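Local coordinates for protein ribose-phosphate pyrophosphokinase (Mycobacterium smegmatis, PDB 5MP7) that probably makes phosphoribosyl pyrophosphate (PRPP) by transferring the pyrophosphoryl group of ATP to the 1-hydroxyl of ribose 5-phosphate, with magnesium as cofactor, at residues A[138-143]-A[152-157]; A[179-184]-A[227-232]; A[184-189]-A[195-200]. All coordinates share one frame; numbering follows the deposited sequence.

Contact 1. Residues A[138-143]-A[152-157]; sequences HTDQIQ and HMRAQK
The backbones come closest where Gln-143, in the 3-10 turn begun by Asp-140, faces His-152 near the end of strand 150-153; their CA atoms are 7.1 Å apart. Within this chain that strand is one of the two outermost strands of the parallel sheet in the N-terminal PRTase-like domain, and the turn belongs to the loop that leads to it. From the strand's end the chain runs through Arg-154 toward helix 156-167, and only side chains bridge the two segments. Asp-140 OD2 forms a salt bridge with Arg-154 NH2 at 2.9 Å, arriving near the guanidinium plane at its edge, while the carboxylate itself stands almost upright to that plane (83°). The other oxygen, OD1, comes in at the edge of the His-152 ring, 3.9 Å from CE1. Bent at chi2 (89°), the arginine chain folds back so that CZ lies 3.5 Å above one face of the same ring, displaced toward its rim, and NH1 makes a weak hydrogen bond to His-152 O. The same loop carries His-138, predicted to bind magnesium. Gln-143 reaches across with an extended chain, its CG on the far side of CB from the backbone N (chi1 -162°). Its NE2 is hydrogen-bonded to Val-150 O and lies against the CB of His-152 at 3.7 Å.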
ATOM      1  N   HIS A 138      13.115   8.448  64.504  1.00 37.08           N
ATOM      2  CA  HIS A 138      11.758   8.829  64.838  1.00 39.45           C
ATOM      3  C   HIS A 138      11.354   8.275  66.217  1.00 40.67           C
ATOM      4  O   HIS A 138      10.672   8.961  66.979  1.00 38.94           O
ATOM      5  CB  HIS A 138      10.813   8.317  63.753  1.00 42.38           C
ATOM      6  CG  HIS A 138       9.388   8.676  63.983  1.00 47.14           C
ATOM      7  ND1 HIS A 138       8.916   9.957  63.792  1.00 50.76           N
ATOM      8  CD2 HIS A 138       8.334   7.937  64.398  1.00 49.46           C
ATOM      9  CE1 HIS A 138       7.626   9.991  64.071  1.00 55.00           C
ATOM     10  NE2 HIS A 138       7.247   8.777  64.436  1.00 57.51           N
ATOM     11  N   THR A 139      11.754   7.028  66.504  1.00 39.22           N
ATOM     12  CA  THR A 139      11.677   6.450  67.853  1.00 41.60           C
ATOM     13  C   THR A 139      12.967   5.767  68.200  1.00 37.36           C
ATOM     14  O   THR A 139      13.571   5.130  67.352  1.00 35.87           O
ATOM     15  CB  THR A 139      10.564   5.386  67.998  1.00 44.29           C
ATOM     16  OG1 THR A 139      10.461   4.626  66.783  1.00 47.22           O
ATOM     17  CG2 THR A 139       9.205   6.050  68.362  1.00 45.73           C
ATOM     18  N   ASP A 140      13.334   5.862  69.469  1.00 35.87           N
ATOM     19  CA  ASP A 140      14.562   5.307  69.966  1.00 38.31           C
ATOM     20  C   ASP A 140      14.559   3.774  69.888  1.00 34.83           C
ATOM     21  O   ASP A 140      15.597   3.153  69.752  1.00 34.97           O
ATOM     22  CB  ASP A 140      14.786   5.771  71.410  1.00 46.46           C
ATOM     23  CG  ASP A 140      14.775   7.332  71.572  1.00 55.09           C
ATOM     24  OD1 ASP A 140      14.218   8.036  70.697  1.00 65.42           O
ATOM     25  OD2 ASP A 140      15.311   7.850  72.589  1.00 53.91           O
ATOM     26  N   GLN A 141      13.388   3.162  69.892  1.00 35.53           N
ATOM     27  CA  GLN A 141      13.272   1.702  69.860  1.00 36.28           C
ATOM     28  C   GLN A 141      13.717   1.088  68.557  1.00 35.43           C
ATOM     29  O   GLN A 141      14.047  -0.092  68.537  1.00 36.63           O
ATOM     30  CB  GLN A 141      11.849   1.227  70.178  1.00 39.01           C
ATOM     31  CG  GLN A 141      11.476   1.389  71.650  1.00 41.66           C
ATOM     32  CD  GLN A 141      11.213   2.830  72.016  1.00 43.20           C
ATOM     33  OE1 GLN A 141      10.643   3.583  71.230  1.00 41.47           O
ATOM     34  NE2 GLN A 141      11.669   3.241  73.193  1.00 47.73           N
ATOM     35  N   ILE A 142      13.763   1.876  67.473  1.00 34.53           N
ATOM     36  CA  ILE A 142      14.317   1.412  66.182  1.00 32.61           C
ATOM     37  C   ILE A 142      15.746   0.841  66.335  1.00 30.47           C
ATOM     38  O   ILE A 142      16.173   0.001  65.555  1.00 28.20           O
ATOM     39  CB  ILE A 142      14.256   2.549  65.131  1.00 34.46           C
ATOM     40  CG1 ILE A 142      12.807   2.789  64.741  1.00 37.21           C
ATOM     41  CG2 ILE A 142      15.063   2.210  63.888  1.00 33.60           C
ATOM     42  CD1 ILE A 142      12.568   4.014  63.897  1.00 38.00           C
ATOM     43  N   GLN A 143      16.469   1.321  67.333  1.00 28.98           N
ATOM     44  CA  GLN A 143      17.759   0.791  67.704  1.00 33.39           C
ATOM     45  C   GLN A 143      17.707  -0.745  67.962  1.00 34.86           C
ATOM     46  O   GLN A 143      18.608  -1.476  67.591  1.00 41.81           O
ATOM     47  CB  GLN A 143      18.217   1.553  68.933  1.00 36.25           C
ATOM     48  CG  GLN A 143      19.679   1.490  69.274  1.00 42.33           C
ATOM     49  CD  GLN A 143      20.002   2.361  70.485  1.00 46.48           C
ATOM     50  OE1 GLN A 143      19.218   2.446  71.455  1.00 52.03           O
ATOM     51  NE2 GLN A 143      21.162   2.997  70.449  1.00 47.83           N
ATOM     52  N   HIS A 152      23.109   5.527  67.703  1.00 33.73           N
ATOM     53  CA  HIS A 152      22.009   6.471  67.501  1.00 34.46           C
ATOM     54  C   HIS A 152      22.473   7.839  67.938  1.00 34.80           C
ATOM     55  O   HIS A 152      22.449   8.155  69.107  1.00 38.91           O
ATOM     56  CB  HIS A 152      20.785   6.046  68.308  1.00 34.26           C
ATOM     57  CG  HIS A 152      19.621   6.997  68.235  1.00 35.03           C
ATOM     58  ND1 HIS A 152      18.518   6.859  69.043  1.00 36.94           N
ATOM     59  CD2 HIS A 152      19.389   8.097  67.476  1.00 37.73           C
ATOM     60  CE1 HIS A 152      17.654   7.824  68.786  1.00 38.84           C
ATOM     61  NE2 HIS A 152      18.162   8.594  67.846  1.00 38.04           N
ATOM     62  N   MET A 153      22.863   8.654  66.979  1.00 37.53           N
ATOM     63  CA  MET A 153      23.433   9.976  67.259  1.00 40.44           C
ATOM     64  C   MET A 153      22.348  11.015  67.410  1.00 36.30           C
ATOM     65  O   MET A 153      21.309  10.976  66.748  1.00 31.94           O
ATOM     66  CB  MET A 153      24.408  10.365  66.142  1.00 46.69           C
ATOM     67  CG  MET A 153      25.560   9.382  65.951  1.00 50.02           C
ATOM     68  SD  MET A 153      26.515   9.088  67.474  1.00 61.07           S
ATOM     69  CE  MET A 153      25.766   7.702  68.327  1.00 61.57           C
ATOM     70  N   ARG A 154      22.595  11.951  68.305  1.00 37.62           N
ATOM     71  CA  ARG A 154      21.628  12.984  68.591  1.00 39.21           C
ATOM     72  C   ARG A 154      22.135  14.344  68.190  1.00 34.61           C
ATOM     73  O   ARG A 154      23.253  14.680  68.473  1.00 34.43           O
ATOM     74  CB  ARG A 154      21.306  12.984  70.083  1.00 45.56           C
ATOM     75  CG  ARG A 154      20.065  12.206  70.449  1.00 49.74           C
ATOM     76  CD  ARG A 154      20.373  10.763  70.720  1.00 54.33           C
ATOM     77  NE  ARG A 154      19.248  10.145  71.424  1.00 59.21           N
ATOM     78  CZ  ARG A 154      19.257   8.903  71.903  1.00 57.15           C
ATOM     79  NH1 ARG A 154      20.357   8.125  71.790  1.00 51.15           N
ATOM     80  NH2 ARG A 154      18.160   8.443  72.500  1.00 56.72           N
ATOM     81  N   ALA A 155      21.272  15.144  67.576  1.00 37.03           N
ATOM     82  CA  ALA A 155      21.592  16.520  67.199  1.00 40.31           C
ATOM     83  C   ALA A 155      21.166  17.544  68.265  1.00 42.26           C
ATOM     84  O   ALA A 155      21.334  18.739  68.074  1.00 42.61           O
ATOM     85  CB  ALA A 155      20.909  16.842  65.873  1.00 41.80           C
ATOM     86  N   GLN A 156      20.563  17.070  69.351  1.00 41.11           N
ATOM     87  CA  GLN A 156      20.037  17.924  70.388  1.00 42.21           C
ATOM     88  C   GLN A 156      21.038  18.956  70.912  1.00 40.51           C
ATOM     89  O   GLN A 156      20.697  20.117  70.999  1.00 40.45           O
ATOM     90  CB  GLN A 156      19.557  17.082  71.551  1.00 42.06           C
ATOM     91  CG  GLN A 156      18.867  17.890  72.614  1.00 44.24           C
ATOM     92  CD  GLN A 156      18.406  17.023  73.754  1.00 48.23           C
ATOM     93  OE1 GLN A 156      18.238  15.790  73.636  1.00 51.17           O
ATOM     94  NE2 GLN A 156      18.216  17.656  74.884  1.00 53.86           N
ATOM     95  N   LYS A 157      22.227  18.519  71.301  1.00 40.20           N
ATOM     96  CA  LYS A 157      23.256  19.430  71.767  1.00 43.80           C
ATOM     97  C   LYS A 157      23.586  20.486  70.715  1.00 41.63           C
ATOM     98  O   LYS A 157      23.766  21.642  71.046  1.00 42.16           O
ATOM     99  CB  LYS A 157      24.529  18.693  72.166  1.00 49.74           C
ATOM    100  CG  LYS A 157      24.445  18.018  73.528  1.00 61.63           C
ATOM    101  CD  LYS A 157      25.841  17.803  74.112  1.00 75.05           C
ATOM    102  CE  LYS A 157      25.799  17.319  75.553  1.00 78.68           C
ATOM    103  NZ  LYS A 157      25.753  15.836  75.624  1.00 81.29           N
TER

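Contact 2. Residues A[179-184]-A[227-232]; sequences SGRVRV and ILTDDM
Arg-181 points its CB at the end of strand 225-230, and its long side chain crosses to the backbone of Thr-229, Asp-230 and Asp-231. With CG anti to the backbone N (chi1 176°), the first methylene beyond CB passes 3.7 Å from Thr-229 O. CD comes next, against Asp-230 OD1 at 3.7 Å. The chain has turned at chi2 by then, and from here on it runs across the end of the strand. NE is 3.5 Å from Asp-230 CA. It is also 4.2 Å from Asp-230 OD1, which sits well out of the guanidinium plane, so charge is felt there but no N-H points at the oxygen. At CZ the group becomes a flat plate laid on the peptide between Asp-230 and Asp-231: the Asp-231 N lies 3.5 Å above the plane, over its centre, and Asp-230 C is nearer the rim. Val-184, in the first turn of the helix that starts just after Arg-181, presses CG1 on the opposite face, so the plate is sandwiched. Asp-230 and Asp-231 are the acidic pair of the PRPP-binding motif of type I PRTases, here where strand 225-230 gives way to the loop; Asp-230 is predicted to bind ribose 5-phosphate. A positive guanidinium there would probably ease the crowding of negative charge. Of the two end nitrogens, NH1 rests against Asp-231 CB at 3.8 Å, whereas the carboxylate of that residue turns to His-138 through OD2. NH2 gives a nearly straight hydrogen bond (160°) to Thr-229 OG1 at 3.2 Å. That hydroxyl lies in the guanidinium plane, at its edge, which fixes the rotation of the plate.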
ATOM      1  N   SER A 179       1.384  15.062  70.682  1.00 56.68           N
ATOM      2  CA  SER A 179       1.535  14.269  71.898  1.00 52.18           C
ATOM      3  C   SER A 179       2.697  13.271  71.849  1.00 50.58           C
ATOM      4  O   SER A 179       3.219  12.878  72.899  1.00 44.96           O
ATOM      5  CB  SER A 179       0.230  13.539  72.178  1.00 51.26           C
ATOM      6  OG  SER A 179      -0.179  12.824  71.028  1.00 56.39           O
ATOM      7  N   GLY A 180       3.074  12.829  70.645  1.00 46.90           N
ATOM      8  CA  GLY A 180       4.150  11.855  70.513  1.00 46.12           C
ATOM      9  C   GLY A 180       5.522  12.343  70.922  1.00 45.86           C
ATOM     10  O   GLY A 180       6.375  11.575  71.291  1.00 42.67           O
ATOM     11  N   ARG A 181       5.744  13.640  70.826  1.00 51.43           N
ATOM     12  CA  ARG A 181       7.066  14.198  70.926  1.00 53.44           C
ATOM     13  C   ARG A 181       7.352  14.934  72.254  1.00 48.27           C
ATOM     14  O   ARG A 181       8.403  15.560  72.454  1.00 43.53           O
ATOM     15  CB  ARG A 181       7.051  15.098  69.710  1.00 62.35           C
ATOM     16  CG  ARG A 181       8.184  16.004  69.393  1.00 73.54           C
ATOM     17  CD  ARG A 181       9.397  15.322  68.788  1.00 82.48           C
ATOM     18  NE  ARG A 181      10.543  16.238  68.856  1.00 85.17           N
ATOM     19  CZ  ARG A 181      11.819  15.899  68.689  1.00 75.68           C
ATOM     20  NH1 ARG A 181      12.196  14.654  68.403  1.00 70.99           N
ATOM     21  NH2 ARG A 181      12.731  16.852  68.786  1.00 75.79           N
ATOM     22  N   VAL A 182       6.459  14.778  73.220  1.00 43.88           N
ATOM     23  CA  VAL A 182       6.561  15.533  74.486  1.00 40.91           C
ATOM     24  C   VAL A 182       7.822  15.162  75.285  1.00 38.61           C
ATOM     25  O   VAL A 182       8.442  16.029  75.878  1.00 35.23           O
ATOM     26  CB  VAL A 182       5.283  15.381  75.337  1.00 38.39           C
ATOM     27  CG1 VAL A 182       5.384  16.146  76.646  1.00 41.66           C
ATOM     28  CG2 VAL A 182       4.089  15.889  74.557  1.00 37.73           C
ATOM     29  N   ARG A 183       8.220  13.900  75.251  1.00 38.67           N
ATOM     30  CA  ARG A 183       9.387  13.464  75.993  1.00 45.08           C
ATOM     31  C   ARG A 183      10.669  14.124  75.500  1.00 46.83           C
ATOM     32  O   ARG A 183      11.521  14.502  76.294  1.00 44.03           O
ATOM     33  CB  ARG A 183       9.535  11.927  75.933  1.00 52.59           C
ATOM     34  CG  ARG A 183      10.808  11.345  76.571  1.00 58.61           C
ATOM     35  CD  ARG A 183      10.963  11.753  78.018  1.00 62.24           C
ATOM     36  NE  ARG A 183      12.356  11.642  78.439  1.00 70.28           N
ATOM     37  CZ  ARG A 183      12.948  12.387  79.390  1.00 73.40           C
ATOM     38  NH1 ARG A 183      12.292  13.328  80.078  1.00 74.54           N
ATOM     39  NH2 ARG A 183      14.237  12.181  79.675  1.00 71.28           N
ATOM     40  N   VAL A 184      10.823  14.231  74.184  1.00 46.51           N
ATOM     41  CA  VAL A 184      12.020  14.843  73.628  1.00 43.07           C
ATOM     42  C   VAL A 184      11.987  16.323  73.976  1.00 41.27           C
ATOM     43  O   VAL A 184      13.002  16.896  74.344  1.00 39.21           O
ATOM     44  CB  VAL A 184      12.165  14.622  72.097  1.00 42.87           C
ATOM     45  CG1 VAL A 184      13.408  15.345  71.583  1.00 44.07           C
ATOM     46  CG2 VAL A 184      12.289  13.126  71.792  1.00 41.75           C
ATOM     47  N   ILE A 227       9.844  27.669  71.400  1.00 35.33           N
ATOM     48  CA  ILE A 227      10.700  26.793  70.645  1.00 34.62           C
ATOM     49  C   ILE A 227       9.867  25.568  70.260  1.00 36.47           C
ATOM     50  O   ILE A 227       9.650  24.683  71.083  1.00 34.37           O
ATOM     51  CB  ILE A 227      11.904  26.309  71.475  1.00 35.87           C
ATOM     52  CG1 ILE A 227      12.543  27.435  72.295  1.00 40.23           C
ATOM     53  CG2 ILE A 227      12.939  25.663  70.582  1.00 35.97           C
ATOM     54  CD1 ILE A 227      13.096  28.599  71.510  1.00 45.31           C
ATOM     55  N   LEU A 228       9.401  25.531  69.017  1.00 35.64           N
ATOM     56  CA  LEU A 228       8.626  24.425  68.488  1.00 33.75           C
ATOM     57  C   LEU A 228       9.579  23.374  67.976  1.00 38.04           C
ATOM     58  O   LEU A 228      10.325  23.606  67.027  1.00 38.66           O
ATOM     59  CB  LEU A 228       7.799  24.907  67.327  1.00 35.81           C
ATOM     60  CG  LEU A 228       6.519  24.262  66.859  1.00 38.10           C
ATOM     61  CD1 LEU A 228       5.725  23.665  67.989  1.00 41.09           C
ATOM     62  CD2 LEU A 228       5.725  25.319  66.112  1.00 39.50           C
ATOM     63  N   THR A 229       9.586  22.205  68.596  1.00 44.19           N
ATOM     64  CA  THR A 229      10.597  21.199  68.285  1.00 44.47           C
ATOM     65  C   THR A 229       9.957  19.945  67.674  1.00 42.83           C
ATOM     66  O   THR A 229       8.985  19.429  68.181  1.00 41.78           O
ATOM     67  CB  THR A 229      11.490  20.897  69.517  1.00 45.59           C
ATOM     68  OG1 THR A 229      12.544  20.020  69.131  1.00 54.82           O
ATOM     69  CG2 THR A 229      10.716  20.270  70.631  1.00 47.41           C
ATOM     70  N   ASP A 230      10.519  19.472  66.571  1.00 42.85           N
ATOM     71  CA  ASP A 230      10.082  18.231  65.960  1.00 45.21           C
ATOM     72  C   ASP A 230      11.278  17.434  65.434  1.00 43.27           C
ATOM     73  O   ASP A 230      12.363  17.953  65.282  1.00 40.94           O
ATOM     74  CB  ASP A 230       9.065  18.511  64.838  1.00 53.09           C
ATOM     75  CG  ASP A 230       7.928  17.440  64.770  1.00 61.38           C
ATOM     76  OD1 ASP A 230       8.000  16.432  65.497  1.00 62.02           O
ATOM     77  OD2 ASP A 230       6.926  17.620  64.017  1.00 62.04           O
ATOM     78  N   ASP A 231      11.095  16.148  65.216  1.00 42.94           N
ATOM     79  CA  ASP A 231      12.106  15.315  64.579  1.00 43.06           C
ATOM     80  C   ASP A 231      12.360  15.685  63.134  1.00 40.37           C
ATOM     81  O   ASP A 231      13.523  15.769  62.710  1.00 39.09           O
ATOM     82  CB  ASP A 231      11.762  13.822  64.742  1.00 50.73           C
ATOM     83  CG  ASP A 231      10.433  13.422  64.075  1.00 60.28           C
ATOM     84  OD1 ASP A 231       9.546  14.294  63.889  1.00 64.86           O
ATOM     85  OD2 ASP A 231      10.247  12.221  63.770  1.00 69.35           O
ATOM     86  N   MET A 232      11.295  15.951  62.390  1.00 38.69           N
ATOM     87  CA  MET A 232      11.409  16.285  60.982  1.00 44.86           C
ATOM     88  C   MET A 232      10.330  17.258  60.569  1.00 42.63           C
ATOM     89  O   MET A 232       9.310  17.356  61.224  1.00 45.34           O
ATOM     90  CB  MET A 232      11.302  15.021  60.138  1.00 46.33           C
ATOM     91  CG  MET A 232       9.910  14.438  60.059  1.00 52.77           C
ATOM     92  SD  MET A 232       9.804  13.091  58.888  1.00 60.66           S
ATOM     93  CE  MET A 232      10.696  11.781  59.765  1.00 55.82           C
TER

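Contact 3. Residues A[184-189]-A[195-200]; sequences VAEKWA and VPLAFI
The flat group that matters here is the peptide between Val-195 and Pro-196, and Ala-189 meets it obliquely: its CB is 3.4 Å from Val-195 O, beyond the oxygen and well to one side of the peptide plane. Val-195 CG2 hangs from that same side and comes within 4.1 Å of Ala-189 CB, so the two methyls meet on that side of the peptide plane. The two flat side-chain groups of the helix, Glu-186 and Trp-188, turn elsewhere. The carboxylate of Glu-186 is engaged by Arg-183 in a salt bridge, and the Trp-188 indole leads away to pack among Gln-156, Leu-159 and Thr-160 of helix 156-167.

Backbone approach is tightest at Ala-189 and Val-195, whose CA atoms are 5.2 Å apart. A weak hydrogen bond runs there from Val-195 N to Ala-189 O, 3.3 Å long and angled at 149°, tying the chain back to the helix as it returns toward the sheet. Two residues further on, Leu-197 sends its side chain up to the helix, a chi1 of -171° swinging CG away from the backbone N, and splits its methyls between neighbouring residues. CD1 touches Ala-185 CB at 3.7 Å. CD2 goes to Glu-186, 4.1 Å from CB and equally near CG, so the extended acid meets it with its aliphatic part only, the two side chains crossing at about a right angle. The small Ala-185 and Ala-189, one turn apart, let the helix come close to the strand. This is the packing of a beta-alpha-beta crossover: strand 172-176, helix 182-191 and strand 197-202, with the two strands parallel neighbours in the mixed sheet of the PRTase-like C-terminal half.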
ATOM      1  N   VAL A 184      10.823  14.231  74.184  1.00 46.51           N
ATOM      2  CA  VAL A 184      12.020  14.843  73.628  1.00 43.07           C
ATOM      3  C   VAL A 184      11.987  16.323  73.976  1.00 41.27           C
ATOM      4  O   VAL A 184      13.002  16.896  74.344  1.00 39.21           O
ATOM      5  CB  VAL A 184      12.165  14.622  72.097  1.00 42.87           C
ATOM      6  CG1 VAL A 184      13.408  15.345  71.583  1.00 44.07           C
ATOM      7  CG2 VAL A 184      12.289  13.126  71.792  1.00 41.75           C
ATOM      8  N   ALA A 185      10.816  16.926  73.851  1.00 38.35           N
ATOM      9  CA  ALA A 185      10.638  18.318  74.200  1.00 37.81           C
ATOM     10  C   ALA A 185      11.027  18.585  75.631  1.00 39.42           C
ATOM     11  O   ALA A 185      11.636  19.599  75.912  1.00 35.63           O
ATOM     12  CB  ALA A 185       9.201  18.746  73.963  1.00 38.87           C
ATOM     13  N   GLU A 186      10.700  17.646  76.518  1.00 42.06           N
ATOM     14  CA  GLU A 186      11.112  17.704  77.919  1.00 42.36           C
ATOM     15  C   GLU A 186      12.626  17.704  78.060  1.00 39.26           C
ATOM     16  O   GLU A 186      13.165  18.439  78.863  1.00 40.03           O
ATOM     17  CB  GLU A 186      10.507  16.529  78.702  1.00 48.02           C
ATOM     18  CG  GLU A 186      10.463  16.698  80.224  1.00 49.41           C
ATOM     19  CD  GLU A 186       9.803  15.505  80.933  1.00 51.51           C
ATOM     20  OE1 GLU A 186       8.822  15.702  81.712  1.00 49.36           O
ATOM     21  OE2 GLU A 186      10.261  14.347  80.689  1.00 54.27           O
ATOM     22  N   LYS A 187      13.311  16.888  77.270  1.00 41.24           N
ATOM     23  CA  LYS A 187      14.791  16.877  77.249  1.00 44.49           C
ATOM     24  C   LYS A 187      15.390  18.227  76.815  1.00 39.87           C
ATOM     25  O   LYS A 187      16.370  18.679  77.371  1.00 35.32           O
ATOM     26  CB  LYS A 187      15.337  15.767  76.329  1.00 49.97           C
ATOM     27  CG  LYS A 187      15.101  14.328  76.810  1.00 55.74           C
ATOM     28  CD  LYS A 187      15.918  13.281  76.025  1.00 58.19           C
ATOM     29  CE  LYS A 187      17.271  12.880  76.533  1.00 64.47           C
ATOM     30  NZ  LYS A 187      17.488  12.858  77.991  1.00 66.68           N
ATOM     31  N   TRP A 188      14.772  18.868  75.842  1.00 36.89           N
ATOM     32  CA  TRP A 188      15.233  20.161  75.374  1.00 37.67           C
ATOM     33  C   TRP A 188      15.065  21.220  76.444  1.00 33.93           C
ATOM     34  O   TRP A 188      15.918  22.075  76.616  1.00 30.54           O
ATOM     35  CB  TRP A 188      14.453  20.590  74.126  1.00 38.94           C
ATOM     36  CG  TRP A 188      14.916  19.948  72.893  1.00 40.15           C
ATOM     37  CD1 TRP A 188      15.159  18.643  72.707  1.00 43.98           C
ATOM     38  CD2 TRP A 188      15.146  20.583  71.653  1.00 42.17           C
ATOM     39  NE1 TRP A 188      15.544  18.408  71.416  1.00 47.63           N
ATOM     40  CE2 TRP A 188      15.542  19.599  70.746  1.00 45.24           C
ATOM     41  CE3 TRP A 188      15.068  21.904  71.224  1.00 49.55           C
ATOM     42  CZ2 TRP A 188      15.869  19.885  69.424  1.00 48.70           C
ATOM     43  CZ3 TRP A 188      15.407  22.200  69.923  1.00 50.76           C
ATOM     44  CH2 TRP A 188      15.799  21.194  69.033  1.00 51.47           C
ATOM     45  N   ALA A 189      13.918  21.214  77.107  1.00 32.88           N
ATOM     46  CA  ALA A 189      13.639  22.202  78.158  1.00 32.78           C
ATOM     47  C   ALA A 189      14.690  22.112  79.250  1.00 36.87           C
ATOM     48  O   ALA A 189      15.138  23.140  79.753  1.00 40.51           O
ATOM     49  CB  ALA A 189      12.263  22.000  78.726  1.00 31.79           C
ATOM     50  N   VAL A 195      13.357  25.390  81.463  1.00 45.82           N
ATOM     51  CA  VAL A 195      12.259  26.255  81.108  1.00 42.03           C
ATOM     52  C   VAL A 195      10.939  25.452  81.049  1.00 43.77           C
ATOM     53  O   VAL A 195      10.963  24.227  80.999  1.00 44.59           O
ATOM     54  CB  VAL A 195      12.564  27.001  79.776  1.00 46.15           C
ATOM     55  CG1 VAL A 195      13.958  27.630  79.829  1.00 45.77           C
ATOM     56  CG2 VAL A 195      12.430  26.096  78.546  1.00 49.09           C
ATOM     57  N   PRO A 196       9.785  26.139  81.012  1.00 37.77           N
ATOM     58  CA  PRO A 196       8.508  25.442  80.935  1.00 37.70           C
ATOM     59  C   PRO A 196       8.229  24.736  79.614  1.00 38.60           C
ATOM     60  O   PRO A 196       8.912  24.968  78.605  1.00 44.37           O
ATOM     61  CB  PRO A 196       7.446  26.542  81.182  1.00 37.08           C
ATOM     62  CG  PRO A 196       8.165  27.815  81.256  1.00 39.37           C
ATOM     63  CD  PRO A 196       9.642  27.563  81.320  1.00 38.73           C
ATOM     64  N   LEU A 197       7.160  23.958  79.627  1.00 35.33           N
ATOM     65  CA  LEU A 197       6.821  23.051  78.570  1.00 36.37           C
ATOM     66  C   LEU A 197       5.370  23.192  78.180  1.00 32.39           C
ATOM     67  O   LEU A 197       4.528  23.425  79.010  1.00 38.15           O
ATOM     68  CB  LEU A 197       7.100  21.641  79.067  1.00 43.16           C
ATOM     69  CG  LEU A 197       7.043  20.461  78.100  1.00 47.12           C
ATOM     70  CD1 LEU A 197       7.964  20.669  76.917  1.00 50.00           C
ATOM     71  CD2 LEU A 197       7.470  19.215  78.855  1.00 50.94           C
ATOM     72  N   ALA A 198       5.076  23.050  76.905  1.00 32.11           N
ATOM     73  CA  ALA A 198       3.692  23.040  76.387  1.00 30.83           C
ATOM     74  C   ALA A 198       3.579  22.126  75.177  1.00 29.31           C
ATOM     75  O   ALA A 198       4.586  21.756  74.575  1.00 32.21           O
ATOM     76  CB  ALA A 198       3.258  24.437  76.011  1.00 30.82           C
ATOM     77  N   PHE A 199       2.357  21.744  74.820  1.00 30.19           N
ATOM     78  CA  PHE A 199       2.159  20.951  73.620  1.00 30.78           C
ATOM     79  C   PHE A 199       0.770  21.100  73.044  1.00 28.61           C
ATOM     80  O   PHE A 199      -0.123  21.532  73.731  1.00 31.18           O
ATOM     81  CB  PHE A 199       2.458  19.481  73.904  1.00 34.94           C
ATOM     82  CG  PHE A 199       1.351  18.784  74.598  1.00 37.51           C
ATOM     83  CD1 PHE A 199       1.170  18.937  75.949  1.00 39.40           C
ATOM     84  CD2 PHE A 199       0.455  17.997  73.871  1.00 44.39           C
ATOM     85  CE1 PHE A 199       0.110  18.314  76.590  1.00 45.21           C
ATOM     86  CE2 PHE A 199      -0.601  17.362  74.496  1.00 44.42           C
ATOM     87  CZ  PHE A 199      -0.779  17.531  75.860  1.00 46.07           C
ATOM     88  N   ILE A 200       0.613  20.716  71.788  1.00 28.09           N
ATOM     89  CA  ILE A 200      -0.643  20.790  71.112  1.00 32.52           C
ATOM     90  C   ILE A 200      -1.411  19.485  71.266  1.00 36.91           C
ATOM     91  O   ILE A 200      -0.967  18.455  70.794  1.00 34.53           O
ATOM     92  CB  ILE A 200      -0.461  21.039  69.620  1.00 37.14           C
ATOM     93  CG1 ILE A 200      -0.183  22.523  69.380  1.00 41.32           C
ATOM     94  CG2 ILE A 200      -1.789  21.087  68.864  1.00 38.64           C
ATOM     95  CD1 ILE A 200       1.094  23.241  69.710  1.00 41.40           C
TER

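In the fold
Along the chain contact 1 closes first, and contact 3 is then nested inside the loop closed by contact 2. The centres of contacts 2 and 3 are about 8 Å apart; both use helix 182-191 and share Val-184, and Thr-229 packs on Ala-185 and Trp-188 between helix and sheet. Contact 1, its centre about 12 Å from that of contact 2 and about 17 Å from that of contact 3, belongs to the other sheet. It meets contact 2 at His-138 and Asp-231, and contact 3 where Gln-156 packs on Lys-187 and Trp-188. The two PRTase-like halves thus come together beside the predicted magnesium and ribose 5-phosphate sites.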